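PDB 5F67: inactivation-no-after-potential D protein from Drosophila melanogaster, which uses its third PDZ domain, the part in this structure, to recognise the tail of the TRP channel. Local coordinates for residues S84-D87 with D88-L92. Numbering follows the deposited sequence.
Sequences SNYD and DATGL
Asp88 offers its backbone N to the side chain of Asn85, the N-cap of helix 86-95: OD1 of Asn85 accepts from Asp88 N at 2.7 Å, with the N-H lying almost in line with the amide C=O. The cap is reached because Asn85 CG sits between its own backbone N and carbonyl carbon (chi1 63°), which turns OD1 back over the first turn. The Asp88 carboxylate lies beside this amide, the two planes 40° apart, and its negative charge near the helix start probably suits the helix dipole. Ala89 N then bonds to Asn85 O at 3.0 Å, a regular i to i+4 helical bond, while the buried Ala89 CB meets Ser84 CB at 4.1 Å. In the PDZ fold this helix and strand 37-44 border the peptide groove; Tyr86 and Thr90 both touch Val39 of that strand, and Thr90 also packs on an apolar side chain of the bound peptide. Thr90 grips Tyr86 O twice, through N at 3.0 Å and OG1 at 2.8 Å, from opposite faces of the carbonyl plane. Its CG2 rests over one face of the Tyr86 ring, 3.7 Å from the centroid, in a CH-pi contact. A glycine here would probably leave Tyr86 O with the backbone donor alone and the ring freer to turn. Gly91 N continues the helix with a more bent bond to Asp87 O.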
loop_
_atom_site.group_PDB
_atom_site.type_symbol
_atom_site.label_atom_id
_atom_site.label_comp_id
_atom_site.label_asym_id
_atom_site.label_seq_id
_atom_site.Cartn_x
_atom_site.Cartn_y
_atom_site.Cartn_z
ATOM N N SER A 84 2.555 11.905 3.985
ATOM C CA SER A 84 3.064 11.109 5.105
ATOM C C SER A 84 4.535 10.765 4.927
ATOM O O SER A 84 4.986 10.506 3.805
ATOM C CB SER A 84 2.274 9.810 5.241
ATOM O OG SER A 84 0.915 10.091 5.531
ATOM N N ASN A 85 5.278 10.760 6.030
ATOM C CA ASN A 85 6.631 10.219 6.002
ATOM C C ASN A 85 6.575 8.704 6.196
ATOM O O ASN A 85 5.486 8.131 6.342
ATOM C CB ASN A 85 7.535 10.903 7.038
ATOM C CG ASN A 85 7.081 10.681 8.480
ATOM O OD1 ASN A 85 6.495 9.651 8.820
ATOM N ND2 ASN A 85 7.403 11.642 9.352
ATOM N N TYR A 86 7.733 8.057 6.187
ATOM C CA TYR A 86 7.786 6.602 6.259
ATOM C C TYR A 86 7.213 6.082 7.582
ATOM O O TYR A 86 6.438 5.120 7.596
ATOM C CB TYR A 86 9.228 6.111 6.070
ATOM C CG TYR A 86 9.340 4.600 6.062
ATOM C CD1 TYR A 86 9.142 3.873 4.893
ATOM C CD2 TYR A 86 9.621 3.902 7.226
ATOM C CE1 TYR A 86 9.226 2.473 4.892
ATOM C CE2 TYR A 86 9.709 2.508 7.230
ATOM C CZ TYR A 86 9.517 1.805 6.059
ATOM O OH TYR A 86 9.593 0.417 6.072
ATOM N N ASP A 87 7.591 6.713 8.691
ATOM C CA ASP A 87 7.127 6.259 10.004
ATOM C C ASP A 87 5.614 6.360 10.120
ATOM O O ASP A 87 4.952 5.460 10.646
ATOM C CB ASP A 87 7.763 7.088 11.123
ATOM C CG ASP A 87 9.249 6.846 11.260
ATOM O OD1 ASP A 87 9.753 5.847 10.709
ATOM O OD2 ASP A 87 9.909 7.663 11.932
ATOM N N ASP A 88 5.059 7.465 9.640
ATOM C CA ASP A 88 3.624 7.671 9.755
ATOM C C ASP A 88 2.826 6.735 8.857
ATOM O O ASP A 88 1.815 6.184 9.289
ATOM C CB ASP A 88 3.256 9.135 9.492
ATOM C CG ASP A 88 3.787 10.066 10.573
ATOM O OD1 ASP A 88 4.190 9.563 11.648
ATOM O OD2 ASP A 88 3.798 11.295 10.349
ATOM N N ALA A 89 3.280 6.537 7.622
ATOM C CA ALA A 89 2.563 5.648 6.695
ATOM C C ALA A 89 2.602 4.195 7.152
ATOM O O ALA A 89 1.572 3.505 7.159
ATOM C CB ALA A 89 3.126 5.766 5.281
ATOM N N THR A 90 3.782 3.716 7.530
ATOM C CA THR A 90 3.878 2.348 8.040
ATOM C C THR A 90 3.071 2.196 9.325
ATOM O O THR A 90 2.474 1.148 9.556
ATOM C CB THR A 90 5.341 1.887 8.255
ATOM O OG1 THR A 90 6.024 2.807 9.109
ATOM C CG2 THR A 90 6.063 1.807 6.914
ATOM N N GLY A 91 3.043 3.242 10.149
ATOM C CA GLY A 91 2.236 3.214 11.359
ATOM C C GLY A 91 0.757 3.030 11.048
ATOM O O GLY A 91 0.070 2.246 11.699
ATOM N N LEU A 92 0.262 3.749 10.042
ATOM C CA LEU A 92 -1.136 3.625 9.651
ATOM C C LEU A 92 -1.424 2.214 9.164
ATOM O O LEU A 92 -2.446 1.626 9.511
ATOM C CB LEU A 92 -1.473 4.639 8.551
ATOM C CG LEU A 92 -1.495 6.115 8.971
ATOM C CD1 LEU A 92 -1.500 7.022 7.740
ATOM C CD2 LEU A 92 -2.712 6.409 9.835
#